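PDB 6CMK: zinc chaperone AztD from Citrobacter koseri, which serves as a periplasmic zinc chaperone, handing one zinc ion directly to the solute-binding protein AztC of the AztABCD transport system. Local coordinates for residues 128-133 with 172-177; 145-150 with 157-162. One frame throughout, in Å; residues are numbered along the deposited sequence.

Overall arrangement
The chain folds as a beta propeller of consecutive antiparallel sheets, and both contacts lie on the same side of its centre, their own centres about 10 Å apart. Both reach the four-stranded sheet 124-130, 133-138, 143-148, 160-163. Contact 1 joins its first strand and the turn after it to strand 172-174, which opens the next sheet; contact 2 pairs its last two strands. Along the chain contact 2 is nested inside the loop closed by contact 1, so the blade's four strands all precede the strand that opens the next blade. Gly132 and Glu149 connect the two contacts through a probable backbone hydrogen bond, and both touch the second copy in the crystal assembly, although the protein is a monomer.

Contact 1 of 2, residues 128-133 with 172-177; sequences VERQGK and AVPYDN
Pro174 packs against three side chains of segment 128-133: Val128, Arg130 and Lys133. Its CD meets Val128 CG1 at 3.7 Å, its CB meets Lys133 CB at 3.8 Å, and its CG rests against the Lys133 carbonyl oxygen and the CG of Arg130. Val128 also places CG2 against the carbonyl oxygen of Ala172. Phe225, from strand 224-228, touches Val128, Val173 and Tyr175.

Arg130 makes the direct side-chain bond to the backbone of the other strand. NH1 donates to Pro174 O over 3.0 Å, close to the guanidinium plane and in the carbonyl plane, with an N-H...O angle of 155°. Tyr175 CE1 lies over one guanidinium face, offset toward its rim, with the two planes 33° apart; Tyr175 CD1 comes within 3.3 Å of Arg130 NH1.

The ammonium group of Lys133, on a chain bent at chi3 and chi4, is gripped twice. NZ forms a salt bridge with Asp176 OD1 at 2.8 Å, approaching from above the carboxylate plane, and bonds to Gln131 OE1 at 2.9 Å on a lone pair. A water lies within hydrogen-bonding distance of both Gln131 OE1 and Asp176 OD2, though it has more acceptors around it than hydrogens to give. Gln131 NE2 bonds to Asp278 and Gln295 of the second subunit.

Two backbone bonds between Arg130 and Lys133 close a type I' turn, and Glu129, just before it, accepts from Gly132 N through OE2. The strands 128-130 and 172-174 run nearly parallel, 14° apart, but their axes come no nearer than 6.5 Å: side chains join them. This is the face-to-face packing of innermost strands in adjacent beta-propeller blades, here beside the high-affinity zinc site that includes His126 and His169.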
ATOM      1  N   VAL B 128      18.225  -2.824  -7.175  1.00 14.20           N
ATOM      2  CA  VAL B 128      17.351  -2.806  -6.005  1.00 13.54           C
ATOM      3  C   VAL B 128      16.580  -1.498  -6.004  1.00 18.49           C
ATOM      4  O   VAL B 128      17.178  -0.419  -6.073  1.00 17.07           O
ATOM      5  CB  VAL B 128      18.122  -2.953  -4.680  1.00 13.23           C
ATOM      6  CG1 VAL B 128      17.136  -2.912  -3.508  1.00 14.49           C
ATOM      7  CG2 VAL B 128      18.921  -4.235  -4.634  1.00 17.45           C
ATOM      8  N   GLU B 129      15.259  -1.593  -5.900  1.00 15.44           N
ATOM      9  CA  GLU B 129      14.410  -0.424  -5.731  1.00 12.33           C
ATOM     10  C   GLU B 129      13.505  -0.639  -4.529  1.00 14.95           C
ATOM     11  O   GLU B 129      13.026  -1.754  -4.289  1.00 15.50           O
ATOM     12  CB  GLU B 129      13.583  -0.150  -6.986  1.00 14.03           C
ATOM     13  CG  GLU B 129      12.699   1.086  -6.910  1.00 16.91           C
ATOM     14  CD  GLU B 129      11.350   0.817  -6.271  1.00 15.73           C
ATOM     15  OE1 GLU B 129      10.921  -0.360  -6.247  1.00 15.43           O
ATOM     16  OE2 GLU B 129      10.705   1.792  -5.827  1.00 16.05           O
ATOM     17  N   ARG B 130      13.307   0.418  -3.747  1.00 14.50           N
ATOM     18  CA  ARG B 130      12.331   0.362  -2.668  1.00 14.74           C
ATOM     19  C   ARG B 130      11.857   1.771  -2.360  1.00 12.17           C
ATOM     20  O   ARG B 130      12.662   2.697  -2.265  1.00 12.23           O
ATOM     21  CB  ARG B 130      12.908  -0.306  -1.409  1.00 23.31           C
ATOM     22  CG  ARG B 130      14.292   0.179  -0.987  1.00 24.30           C
ATOM     23  CD  ARG B 130      14.827  -0.636   0.196  1.00 17.22           C
ATOM     24  NE  ARG B 130      13.936  -0.556   1.353  1.00 16.64           N
ATOM     25  CZ  ARG B 130      13.865   0.478   2.189  1.00 15.44           C
ATOM     26  NH1 ARG B 130      14.637   1.525   2.010  1.00 14.31           N
ATOM     27  NH2 ARG B 130      13.013   0.465   3.199  1.00 19.85           N
ATOM     28  N   GLN B 131      10.536   1.928  -2.233  1.00 12.92           N
ATOM     29  CA  GLN B 131       9.930   3.215  -1.873  1.00 11.65           C
ATOM     30  C   GLN B 131      10.310   4.327  -2.852  1.00 13.06           C
ATOM     31  O   GLN B 131      10.315   5.512  -2.496  1.00 12.89           O
ATOM     32  CB  GLN B 131      10.299   3.600  -0.444  1.00 15.15           C
ATOM     33  CG  GLN B 131       9.960   2.513   0.553  1.00 16.47           C
ATOM     34  CD  GLN B 131      10.376   2.858   1.960  1.00 15.41           C
ATOM     35  OE1 GLN B 131      11.404   3.504   2.190  1.00 16.25           O
ATOM     36  NE2 GLN B 131       9.581   2.416   2.916  1.00 13.25           N
ATOM     37  N   GLY B 132      10.584   3.959  -4.098  1.00 12.69           N
ATOM     38  CA  GLY B 132      10.980   4.905  -5.111  1.00 15.25           C
ATOM     39  C   GLY B 132      12.469   5.147  -5.178  1.00 13.67           C
ATOM     40  O   GLY B 132      12.937   5.772  -6.138  1.00 17.43           O
ATOM     41  N   LYS B 133      13.222   4.695  -4.180  1.00 12.20           N
ATOM     42  CA  LYS B 133      14.676   4.827  -4.202  1.00 11.60           C
ATOM     43  C   LYS B 133      15.262   3.682  -5.009  1.00 12.51           C
ATOM     44  O   LYS B 133      14.857   2.530  -4.840  1.00 14.31           O
ATOM     45  CB  LYS B 133      15.243   4.798  -2.786  1.00 13.44           C
ATOM     46  CG  LYS B 133      14.691   5.874  -1.847  1.00 15.28           C
ATOM     47  CD  LYS B 133      15.298   5.734  -0.462  1.00 16.71           C
ATOM     48  CE  LYS B 133      14.533   4.716   0.392  1.00 15.29           C
ATOM     49  NZ  LYS B 133      13.279   5.318   0.944  1.00 16.31           N
ATOM     50  N   ALA B 172      23.859  -3.032  -3.809  1.00 15.93           N
ATOM     51  CA  ALA B 172      23.623  -1.804  -3.074  1.00 15.50           C
ATOM     52  C   ALA B 172      22.139  -1.709  -2.770  1.00 13.73           C
ATOM     53  O   ALA B 172      21.308  -1.906  -3.662  1.00 15.32           O
ATOM     54  CB  ALA B 172      24.066  -0.574  -3.871  1.00 17.00           C
ATOM     55  N   VAL B 173      21.816  -1.379  -1.528  1.00 16.67           N
ATOM     56  CA  VAL B 173      20.436  -1.270  -1.081  1.00 14.12           C
ATOM     57  C   VAL B 173      20.190   0.188  -0.705  1.00 14.26           C
ATOM     58  O   VAL B 173      20.902   0.733   0.145  1.00 16.09           O
ATOM     59  CB  VAL B 173      20.148  -2.198   0.108  1.00 12.71           C
ATOM     60  CG1 VAL B 173      18.667  -2.161   0.442  1.00 14.19           C
ATOM     61  CG2 VAL B 173      20.603  -3.616  -0.201  1.00 19.62           C
ATOM     62  N   PRO B 174      19.196   0.872  -1.315  1.00 13.91           N
ATOM     63  CA  PRO B 174      19.036   2.307  -1.066  1.00 15.25           C
ATOM     64  C   PRO B 174      18.155   2.613   0.138  1.00 12.62           C
ATOM     65  O   PRO B 174      17.075   2.027   0.299  1.00 14.57           O
ATOM     66  CB  PRO B 174      18.410   2.801  -2.370  1.00 14.27           C
ATOM     67  CG  PRO B 174      17.542   1.657  -2.809  1.00 14.06           C
ATOM     68  CD  PRO B 174      18.256   0.391  -2.352  1.00 13.60           C
ATOM     69  N   TYR B 175      18.627   3.517   0.987  1.00 14.63           N
ATOM     70  CA  TYR B 175      17.929   3.979   2.187  1.00 13.52           C
ATOM     71  C   TYR B 175      17.811   5.502   2.157  1.00 14.74           C
ATOM     72  O   TYR B 175      18.274   6.162   1.230  1.00 15.06           O
ATOM     73  CB  TYR B 175      18.645   3.465   3.445  1.00 15.01           C
ATOM     74  CG  TYR B 175      18.368   1.996   3.606  1.00 12.42           C
ATOM     75  CD1 TYR B 175      17.164   1.569   4.125  1.00 12.61           C
ATOM     76  CD2 TYR B 175      19.253   1.041   3.134  1.00 14.15           C
ATOM     77  CE1 TYR B 175      16.859   0.248   4.230  1.00 17.29           C
ATOM     78  CE2 TYR B 175      18.954  -0.294   3.233  1.00 13.77           C
ATOM     79  CZ  TYR B 175      17.747  -0.689   3.780  1.00 14.23           C
ATOM     80  OH  TYR B 175      17.412  -2.021   3.870  1.00 14.83           O
ATOM     81  N   ASP B 176      17.134   6.062   3.157  1.00 16.79           N
ATOM     82  CA  ASP B 176      17.002   7.512   3.256  1.00 15.93           C
ATOM     83  C   ASP B 176      18.320   8.081   3.744  1.00 13.03           C
ATOM     84  O   ASP B 176      18.712   7.846   4.890  1.00 16.27           O
ATOM     85  CB  ASP B 176      15.880   7.894   4.207  1.00 13.13           C
ATOM     86  CG  ASP B 176      14.539   7.388   3.753  1.00 15.69           C
ATOM     87  OD1 ASP B 176      14.302   7.354   2.525  1.00 16.15           O
ATOM     88  OD2 ASP B 176      13.721   7.034   4.636  1.00 18.68           O
ATOM     89  N   ASN B 177      19.007   8.809   2.869  1.00 14.65           N
ATOM     90  CA  ASN B 177      20.262   9.494   3.171  1.00 18.90           C
ATOM     91  C   ASN B 177      21.423   8.533   3.388  1.00 17.73           C
ATOM     92  O   ASN B 177      22.514   8.980   3.796  1.00 17.17           O
ATOM     93  CB  ASN B 177      20.099  10.400   4.396  1.00 19.91           C
ATOM     94  CG  ASN B 177      18.955  11.384   4.234  1.00 20.61           C
ATOM     95  OD1 ASN B 177      18.882  12.092   3.239  1.00 32.02           O
ATOM     96  ND2 ASN B 177      18.036  11.397   5.194  1.00 27.92           N
TER
HETATM   97  O   HOH W   1      11.510   5.812   4.004  1.00 16.84           O

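Contact 2 of 2, residues 145-150 with 157-162; sequences QILGES and KNITKV
Ile146 and Thr160 form an antiparallel hydrogen-bonded pair, and this backbone pairing is the close-fitting part of the contact. Ile146 N donates to Thr160 O, and Thr160 N to Ile146 O, both over 2.8 Å and nearly straight, at 166° and 172°. The same two oxygens also receive CA-H...O contacts from Gln145 and Ile159.

Two separate apolar contacts flank the pairing. In one, Ile146 CD1 touches Val162 CG2 at 3.6 Å. In the other, Ile159 CD1 packs 3.7 Å from Leu147 CB, the two side chains lying alongside and pointing the same way; Ile159 CG2 is set anti to the backbone N and reaches Gln145 CB. Leu117 and Leu119 of strand 113-120, in the preceding blade, cover this second patch.

Toward Asn158, before strand 160-163 begins, the chains part and water takes over the bonding. One water donates to Ile146 O and to Asn158 O, 3.0 Å from the latter, and also bonds to Thr160 OG1. Another connects Gly148 N, at the N-cap of helix 149-153, to Asn158 O. A third joins Gln145 OE1 to Lys157 NZ, which also bonds to Glu118 O; Gln145 NE2 donates to Thr120 O. The exposed Lys161 runs alongside Gln145, pointing the same way, with CE 4.0 Å from Gln145 NE2.

The outermost strand of the blade is thus held by direct amide bonds where it pairs and by bridging waters at Asn158 O where it diverges, while the apolar branches of Leu147 and Ile159 meet Leu117 and Leu119 of the neighbouring blade.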
ATOM      1  N   GLN B 145      25.102   3.467  -8.671  1.00 16.43           N
ATOM      2  CA  GLN B 145      24.334   4.641  -9.071  1.00 16.30           C
ATOM      3  C   GLN B 145      23.008   4.651  -8.329  1.00 15.50           C
ATOM      4  O   GLN B 145      22.248   3.685  -8.397  1.00 17.90           O
ATOM      5  CB  GLN B 145      24.122   4.662 -10.579  1.00 19.75           C
ATOM      6  CG  GLN B 145      25.436   4.799 -11.329  1.00 20.08           C
ATOM      7  CD  GLN B 145      25.268   4.870 -12.831  1.00 18.94           C
ATOM      8  OE1 GLN B 145      24.216   5.249 -13.343  1.00 21.54           O
ATOM      9  NE2 GLN B 145      26.317   4.510 -13.545  1.00 20.84           N
ATOM     10  N   ILE B 146      22.749   5.732  -7.602  1.00 16.46           N
ATOM     11  CA  ILE B 146      21.526   5.882  -6.819  1.00 15.01           C
ATOM     12  C   ILE B 146      20.691   6.996  -7.437  1.00 14.68           C
ATOM     13  O   ILE B 146      21.213   8.054  -7.801  1.00 17.13           O
ATOM     14  CB  ILE B 146      21.840   6.162  -5.332  1.00 19.42           C
ATOM     15  CG1 ILE B 146      22.293   4.877  -4.626  1.00 30.03           C
ATOM     16  CG2 ILE B 146      20.612   6.670  -4.587  1.00 21.67           C
ATOM     17  CD1 ILE B 146      23.703   4.447  -4.941  1.00 42.50           C
ATOM     18  N   LEU B 147      19.389   6.757  -7.547  1.00 14.12           N
ATOM     19  CA  LEU B 147      18.485   7.715  -8.161  1.00 14.08           C
ATOM     20  C   LEU B 147      17.090   7.464  -7.609  1.00 13.92           C
ATOM     21  O   LEU B 147      16.906   6.679  -6.675  1.00 15.22           O
ATOM     22  CB  LEU B 147      18.527   7.615  -9.682  1.00 14.92           C
ATOM     23  CG  LEU B 147      18.262   6.243 -10.292  1.00 21.25           C
ATOM     24  CD1 LEU B 147      17.660   6.456 -11.651  1.00 23.05           C
ATOM     25  CD2 LEU B 147      19.542   5.412 -10.399  1.00 21.77           C
ATOM     26  N   GLY B 148      16.110   8.168  -8.170  1.00 16.08           N
ATOM     27  CA  GLY B 148      14.747   8.087  -7.685  1.00 13.30           C
ATOM     28  C   GLY B 148      13.752   7.950  -8.817  1.00 15.39           C
ATOM     29  O   GLY B 148      13.919   8.525  -9.885  1.00 17.40           O
ATOM     30  N   GLU B 149      12.686   7.190  -8.542  1.00 13.88           N
ATOM     31  CA  GLU B 149      11.671   6.872  -9.545  1.00 13.32           C
ATOM     32  C   GLU B 149      10.859   8.092  -9.962  1.00 12.56           C
ATOM     33  O   GLU B 149      10.474   8.212 -11.131  1.00 15.50           O
ATOM     34  CB  GLU B 149      10.715   5.795  -9.015  1.00 15.89           C
ATOM     35  CG  GLU B 149       9.655   5.391 -10.046  1.00 18.73           C
ATOM     36  CD  GLU B 149       8.703   4.304  -9.564  1.00 21.75           C
ATOM     37  OE1 GLU B 149       8.240   4.388  -8.409  1.00 24.70           O
ATOM     38  OE2 GLU B 149       8.400   3.374 -10.354  1.00 16.29           O
ATOM     39  N   SER B 150      10.542   8.982  -9.021  1.00 15.50           N
ATOM     40  CA  SER B 150       9.740  10.148  -9.371  1.00 18.09           C
ATOM     41  C   SER B 150      10.460  11.001 -10.405  1.00 17.95           C
ATOM     42  O   SER B 150       9.864  11.427 -11.403  1.00 16.82           O
ATOM     43  CB  SER B 150       9.414  10.956  -8.116  1.00 24.56           C
ATOM     44  OG  SER B 150       8.760  12.171  -8.450  1.00 29.99           O
ATOM     45  N   LYS B 157      17.283  12.779 -15.124  1.00 20.08           N
ATOM     46  CA  LYS B 157      18.346  11.867 -14.709  1.00 19.78           C
ATOM     47  C   LYS B 157      19.176  12.596 -13.659  1.00 21.13           C
ATOM     48  O   LYS B 157      20.006  13.447 -13.992  1.00 24.13           O
ATOM     49  CB  LYS B 157      19.210  11.437 -15.890  1.00 19.59           C
ATOM     50  CG  LYS B 157      20.312  10.474 -15.475  1.00 20.78           C
ATOM     51  CD  LYS B 157      21.120   9.980 -16.648  1.00 21.97           C
ATOM     52  CE  LYS B 157      22.185   9.010 -16.187  1.00 24.00           C
ATOM     53  NZ  LYS B 157      22.957   8.472 -17.333  1.00 25.21           N
ATOM     54  N   ASN B 158      18.962  12.238 -12.393  1.00 19.20           N
ATOM     55  CA  ASN B 158      19.587  12.885 -11.240  1.00 16.62           C
ATOM     56  C   ASN B 158      20.271  11.787 -10.424  1.00 21.30           C
ATOM     57  O   ASN B 158      19.658  11.194  -9.535  1.00 20.93           O
ATOM     58  CB  ASN B 158      18.535  13.630 -10.424  1.00 20.57           C
ATOM     59  CG  ASN B 158      17.710  14.585 -11.269  1.00 28.02           C
ATOM     60  OD1 ASN B 158      18.110  14.964 -12.369  1.00 22.08           O
ATOM     61  ND2 ASN B 158      16.551  14.976 -10.756  1.00 23.06           N
ATOM     62  N   ILE B 159      21.539  11.530 -10.718  1.00 19.95           N
ATOM     63  CA  ILE B 159      22.272  10.377 -10.208  1.00 21.01           C
ATOM     64  C   ILE B 159      23.204  10.802  -9.086  1.00 17.18           C
ATOM     65  O   ILE B 159      23.847  11.860  -9.156  1.00 23.05           O
ATOM     66  CB  ILE B 159      23.094   9.705 -11.330  1.00 29.04           C
ATOM     67  CG1 ILE B 159      22.212   9.389 -12.536  1.00 34.95           C
ATOM     68  CG2 ILE B 159      23.792   8.444 -10.806  1.00 47.20           C
ATOM     69  CD1 ILE B 159      21.125   8.419 -12.248  1.00 31.82           C
ATOM     70  N   THR B 160      23.329   9.942  -8.080  1.00 18.03           N
ATOM     71  CA  THR B 160      24.412  10.008  -7.110  1.00 17.85           C
ATOM     72  C   THR B 160      25.272   8.760  -7.270  1.00 17.17           C
ATOM     73  O   THR B 160      24.769   7.637  -7.189  1.00 21.04           O
ATOM     74  CB  THR B 160      23.881  10.130  -5.684  1.00 24.02           C
ATOM     75  OG1 THR B 160      23.127  11.344  -5.561  1.00 29.88           O
ATOM     76  CG2 THR B 160      25.030  10.164  -4.686  1.00 32.56           C
ATOM     77  N   LYS B 161      26.559   8.957  -7.526  1.00 20.24           N
ATOM     78  CA  LYS B 161      27.495   7.848  -7.584  1.00 18.24           C
ATOM     79  C   LYS B 161      28.106   7.636  -6.207  1.00 24.63           C
ATOM     80  O   LYS B 161      28.671   8.561  -5.616  1.00 26.39           O
ATOM     81  CB  LYS B 161      28.579   8.099  -8.638  1.00 23.37           C
ATOM     82  CG  LYS B 161      28.074   7.803 -10.045  1.00 22.45           C
ATOM     83  CD  LYS B 161      29.159   7.869 -11.105  1.00 34.74           C
ATOM     84  CE  LYS B 161      28.564   7.605 -12.486  1.00 47.33           C
ATOM     85  NZ  LYS B 161      29.589   7.450 -13.552  1.00 51.02           N
ATOM     86  N   VAL B 162      27.982   6.419  -5.697  1.00 21.90           N
ATOM     87  CA  VAL B 162      28.455   6.070  -4.365  1.00 19.90           C
ATOM     88  C   VAL B 162      29.611   5.098  -4.534  1.00 24.56           C
ATOM     89  O   VAL B 162      29.452   4.033  -5.137  1.00 22.33           O
ATOM     90  CB  VAL B 162      27.333   5.463  -3.511  1.00 20.49           C
ATOM     91  CG1 VAL B 162      27.887   4.959  -2.174  1.00 22.79           C
ATOM     92  CG2 VAL B 162      26.223   6.491  -3.301  1.00 25.47           C
TER
HETATM   93  O   HOH W   2      24.533   6.382 -15.858  1.00 23.67           O
HETATM   94  O   HOH W   3      20.303  10.974  -6.654  1.00 23.80           O
HETATM   95  O   HOH W   4      16.900  10.597  -9.367  1.00 17.78           O